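Local structure of amino acid ABC transporter, periplasmic amino acid-binding protein (Brucella ovis, 4Z9N) at residues T182-Q185 and S186-Y189; E144-M147 and A148-F151. The protein binds glutathione and probably presents it, as a periplasmic solute-binding protein, to an ABC transporter for uptake. One frame throughout, in Å; residues are numbered along the deposited sequence.

In the fold
Contact 2 (144-147 with 148-151) comes first along the chain, on helix 142-153, the crossover helix of the beta-alpha-beta unit that joins the parallel strands 134-138 and 159-163. Contact 1 (182-185 with 186-189) follows where strand 180-182, which pairs with 134-138 in the same mixed sheet, turns into helix 185-192. Their centres lie about 15 Å apart, and the two meet where T182 CG2 packs 3.8 Å from M147 SD. Both belong to the family 3 solute-binding fold. Contact 1 lines the glutathione pocket, whereas contact 2 covers the sheet on one side and faces the second subunit on another, so pocket and subunit interface lie on neighbouring elements packed on the same mixed sheet.

Contact 1. Residues T182-Q185 and S186-Y189; sequences TTDQ and SSLY. With GSH (glutathione), chain U.
At the edge of the Y189 ring, near its plane, sits the carbonyl of Q185, with O 3.3 Å from Y189 CD1. The Q185 side chain, extended from a CG anti to the backbone N (chi1 179°), runs beside the ring; CG and NE2 each come 4.0 Å from Y189 CE1, and amide and ring planes are inclined by 60°. A long polar chain and a phenol suit this partly exposed flank, where R192 adds a cation-pi contact to the ring. Routine helical bonds run from L188 N to D184 O and from Y189 N to Q185 O. Deeper in, T183 CG2 slides past L188 CD2 at 3.6 Å, while T183 OG1 lies 3.5 Å from glutathione CB2. D184 stands at the N-cap position, but its carboxylate serves the ligand: OD2 accepts a hydrogen bond of 2.6 Å from glutathione N1. A water donates to that same OD2 at 2.7 Å, accepts from glutathione N2, and bonds to S187 OG at 2.8 Å. S187 CB lies 3.5 Å from glutathione SG2. The carboxylate thus probably balances a charged alpha-amino group, while small hydroxyl residues accommodate water and sulfur beside it.

Contact 2. Residues E144-M147 and A148-F151; sequences ELNM and ADYF
Residues 144-151 form regular alpha-helix, with A148 N bonded weakly to E144 O, then D149 N to L145 O, Y150 N to N146 O and F151 N to M147 O. One turn apart, M147 and F151 lie side by side and point the same way. The contact is made by M147 CG, 3.8 Å from F151 CD1 and 3.9 Å from F151 CE1. With CG anti to the backbone N (chi1 175°), M147 CG lies against the ring; M147 SD sits 5.1 Å from the F151 centroid, 40° off its normal, in an oblique Met-aromatic contact, and the bend at chi3 carries CE farther away. The carbonyl O of M147 meets the ring edge near its plane, 3.4 Å from F151 CD1. A flexible thioether and a flat ring suit this buried face, which rests on I135 of strand 134-138 and F114 of strand 101-117. On another face, N146 OD1 and D149 OD2, 4.4 Å apart, do not bond to each other; each is met by R328 of the second subunit. R261 of that subunit and R152 of the same chain form further salt bridges with D149. The buried carboxylate is therefore met by three arginines, which would probably favour its ionised form, so this helix combines an apolar seat on the sheet with a charged subunit contact.

Contact 1. Residues T182-Q185 and S186-Y189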
loop_
_atom_site.group_PDB
_atom_site.type_symbol
_atom_site.label_atom_id
_atom_site.label_comp_id
_atom_site.label_asym_id
_atom_site.label_seq_id
_atom_site.Cartn_x
_atom_site.Cartn_y
_atom_site.Cartn_z
ATOM N N THR D 182 -8.378 -25.982 3.171
ATOM C CA THR D 182 -7.994 -24.769 2.468
ATOM C C THR D 182 -8.102 -23.550 3.377
ATOM O O THR D 182 -9.052 -23.412 4.160
ATOM C CB THR D 182 -8.833 -24.532 1.168
ATOM O OG1 THR D 182 -8.280 -23.427 0.441
ATOM C CG2 THR D 182 -10.313 -24.226 1.478
ATOM N N THR D 183 -7.087 -22.696 3.287
ATOM C CA THR D 183 -7.081 -21.380 3.920
ATOM C C THR D 183 -5.842 -20.639 3.413
ATOM O O THR D 183 -5.192 -21.089 2.462
ATOM C CB THR D 183 -7.088 -21.454 5.483
ATOM O OG1 THR D 183 -7.106 -20.121 6.018
ATOM C CG2 THR D 183 -5.880 -22.183 6.020
ATOM N N ASP D 184 -5.524 -19.498 4.020
ATOM C CA ASP D 184 -4.328 -18.743 3.625
ATOM C C ASP D 184 -3.090 -19.576 3.858
ATOM O O ASP D 184 -3.043 -20.373 4.801
ATOM C CB ASP D 184 -4.256 -17.438 4.403
ATOM C CG ASP D 184 -5.471 -16.587 4.169
ATOM O OD1 ASP D 184 -5.903 -16.538 3.000
ATOM O OD2 ASP D 184 -6.016 -16.001 5.135
ATOM N N GLN D 185 -2.084 -19.415 3.005
ATOM C CA GLN D 185 -0.955 -20.323 3.084
ATOM C C GLN D 185 -0.238 -20.229 4.434
ATOM O O GLN D 185 0.129 -21.265 5.019
ATOM C CB GLN D 185 0.024 -20.053 1.945
ATOM C CG GLN D 185 1.231 -20.939 1.984
ATOM C CD GLN D 185 2.262 -20.515 0.969
ATOM O OE1 GLN D 185 2.101 -20.747 -0.227
ATOM N NE2 GLN D 185 3.298 -19.835 1.435
ATOM N N SER D 186 -0.071 -19.011 4.954
ATOM C CA SER D 186 0.620 -18.855 6.241
ATOM C C SER D 186 -0.193 -19.510 7.339
ATOM O O SER D 186 0.359 -19.987 8.322
ATOM C CB SER D 186 0.878 -17.381 6.586
ATOM O OG SER D 186 -0.341 -16.665 6.760
ATOM N N SER D 187 -1.509 -19.547 7.157
ATOM C CA SER D 187 -2.377 -20.164 8.149
ATOM C C SER D 187 -2.238 -21.688 8.114
ATOM O O SER D 187 -2.315 -22.356 9.157
ATOM C CB SER D 187 -3.834 -19.763 7.903
ATOM O OG SER D 187 -4.004 -18.358 8.041
ATOM N N LEU D 188 -2.068 -22.235 6.910
ATOM C CA LEU D 188 -1.849 -23.678 6.758
ATOM C C LEU D 188 -0.603 -24.126 7.526
ATOM O O LEU D 188 -0.603 -25.206 8.136
ATOM C CB LEU D 188 -1.744 -24.059 5.275
ATOM C CG LEU D 188 -3.063 -23.974 4.489
ATOM C CD1 LEU D 188 -2.821 -24.144 3.001
ATOM C CD2 LEU D 188 -4.017 -25.052 5.012
ATOM N N TYR D 189 0.452 -23.307 7.512
ATOM C CA TYR D 189 1.634 -23.598 8.325
ATOM C C TYR D 189 1.268 -23.697 9.806
ATOM O O TYR D 189 1.771 -24.563 10.524
ATOM C CB TYR D 189 2.718 -22.523 8.143
ATOM C CG TYR D 189 3.591 -22.670 6.909
ATOM C CD1 TYR D 189 3.198 -22.147 5.679
ATOM C CD2 TYR D 189 4.823 -23.309 6.983
ATOM C CE1 TYR D 189 4.011 -22.266 4.555
ATOM C CE2 TYR D 189 5.637 -23.434 5.871
ATOM C CZ TYR D 189 5.228 -22.918 4.661
ATOM O OH TYR D 189 6.046 -23.046 3.556
HETATM N N1 GSH U . -7.921 -14.205 5.323
HETATM C CA1 GSH U . -9.203 -14.892 5.164
HETATM C C1 GSH U . -10.325 -13.883 5.394
HETATM O O11 GSH U . -11.517 -14.227 5.162
HETATM O O12 GSH U . -10.074 -12.721 5.820
HETATM C CB1 GSH U . -9.374 -16.038 6.175
HETATM C CG1 GSH U . -9.292 -15.461 7.601
HETATM C CD1 GSH U . -9.713 -16.540 8.592
HETATM O OE1 GSH U . -10.604 -16.369 9.367
HETATM N N2 GSH U . -8.990 -17.789 8.578
HETATM C CA2 GSH U . -9.411 -18.823 9.506
HETATM C C2 GSH U . -9.245 -18.391 10.971
HETATM O O2 GSH U . -8.544 -17.497 11.322
HETATM C CB2 GSH U . -8.718 -20.150 9.178
HETATM S SG2 GSH U . -6.946 -20.119 9.566
HETATM N N3 GSH U . -10.043 -19.105 11.945
HETATM C CA3 GSH U . -9.953 -18.756 13.337
HETATM C C3 GSH U . -11.367 -18.525 13.870
HETATM O O31 GSH U . -11.536 -18.447 15.115
HETATM O O32 GSH U . -12.348 -18.398 13.075
HETATM O O HOH W 1 -6.407 -17.108 7.511
#

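Contact 2. Residues E144-M147 and A148-F151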
loop_
_atom_site.group_PDB
_atom_site.type_symbol
_atom_site.label_atom_id
_atom_site.label_comp_id
_atom_site.label_asym_id
_atom_site.label_seq_id
_atom_site.Cartn_x
_atom_site.Cartn_y
_atom_site.Cartn_z
ATOM N N GLU D 144 -13.759 -19.416 1.372
ATOM C CA GLU D 144 -14.881 -20.219 0.905
ATOM C C GLU D 144 -15.313 -19.790 -0.505
ATOM O O GLU D 144 -15.610 -20.630 -1.353
ATOM C CB GLU D 144 -16.055 -20.103 1.889
ATOM C CG GLU D 144 -17.282 -20.881 1.457
ATOM C CD GLU D 144 -18.502 -20.615 2.333
ATOM O OE1 GLU D 144 -18.599 -19.523 2.935
ATOM O OE2 GLU D 144 -19.382 -21.498 2.393
ATOM N N LEU D 145 -15.330 -18.480 -0.755
ATOM C CA LEU D 145 -15.745 -17.975 -2.065
ATOM C C LEU D 145 -14.702 -18.285 -3.137
ATOM O O LEU D 145 -15.048 -18.666 -4.258
ATOM C CB LEU D 145 -15.998 -16.460 -2.006
ATOM C CG LEU D 145 -16.975 -16.004 -0.908
ATOM C CD1 LEU D 145 -17.143 -14.485 -0.887
ATOM C CD2 LEU D 145 -18.328 -16.696 -1.081
ATOM N N ASN D 146 -13.425 -18.094 -2.804
ATOM C CA ASN D 146 -12.362 -18.339 -3.784
ATOM C C ASN D 146 -12.317 -19.808 -4.194
ATOM O O ASN D 146 -12.020 -20.110 -5.353
ATOM C CB ASN D 146 -10.986 -17.959 -3.254
ATOM C CG ASN D 146 -10.848 -16.481 -2.952
ATOM O OD1 ASN D 146 -11.457 -15.636 -3.600
ATOM N ND2 ASN D 146 -10.034 -16.165 -1.951
ATOM N N MET D 147 -12.556 -20.721 -3.247
ATOM C CA MET D 147 -12.484 -22.142 -3.586
ATOM C C MET D 147 -13.566 -22.496 -4.594
ATOM O O MET D 147 -13.311 -23.199 -5.562
ATOM C CB MET D 147 -12.619 -23.037 -2.364
ATOM C CG MET D 147 -12.668 -24.511 -2.752
ATOM S SD MET D 147 -12.426 -25.623 -1.360
ATOM C CE MET D 147 -13.767 -25.133 -0.272
ATOM N N ALA D 148 -14.776 -22.006 -4.367
ATOM C CA ALA D 148 -15.846 -22.237 -5.323
ATOM C C ALA D 148 -15.405 -21.747 -6.708
ATOM O O ALA D 148 -15.570 -22.454 -7.711
ATOM C CB ALA D 148 -17.129 -21.546 -4.874
ATOM N N ASP D 149 -14.839 -20.537 -6.762
ATOM C CA ASP D 149 -14.396 -19.956 -8.035
ATOM C C ASP D 149 -13.402 -20.873 -8.739
ATOM O O ASP D 149 -13.476 -21.103 -9.956
ATOM C CB ASP D 149 -13.719 -18.597 -7.830
ATOM C CG ASP D 149 -14.679 -17.487 -7.453
ATOM O OD1 ASP D 149 -15.908 -17.641 -7.625
ATOM O OD2 ASP D 149 -14.174 -16.436 -6.994
ATOM N N TYR D 150 -12.435 -21.355 -7.966
ATOM C CA TYR D 150 -11.330 -22.137 -8.515
ATOM C C TYR D 150 -11.809 -23.478 -9.075
ATOM O O TYR D 150 -11.363 -23.921 -10.134
ATOM C CB TYR D 150 -10.270 -22.354 -7.430
ATOM C CG TYR D 150 -9.027 -23.097 -7.865
ATOM C CD1 TYR D 150 -8.099 -22.507 -8.712
ATOM C CD2 TYR D 150 -8.764 -24.380 -7.390
ATOM C CE1 TYR D 150 -6.946 -23.183 -9.102
ATOM C CE2 TYR D 150 -7.608 -25.061 -7.764
ATOM C CZ TYR D 150 -6.705 -24.456 -8.618
ATOM O OH TYR D 150 -5.562 -25.129 -8.993
ATOM N N PHE D 151 -12.740 -24.114 -8.373
ATOM C CA PHE D 151 -13.229 -25.411 -8.814
ATOM C C PHE D 151 -14.138 -25.262 -10.022
ATOM O O PHE D 151 -14.100 -26.101 -10.916
ATOM C CB PHE D 151 -13.946 -26.132 -7.664
ATOM C CG PHE D 151 -13.019 -26.925 -6.805
ATOM C CD1 PHE D 151 -12.031 -26.290 -6.057
ATOM C CD2 PHE D 151 -13.100 -28.306 -6.773
ATOM C CE1 PHE D 151 -11.155 -27.027 -5.282
ATOM C CE2 PHE D 151 -12.229 -29.048 -6.012
ATOM C CZ PHE D 151 -11.251 -28.415 -5.265
#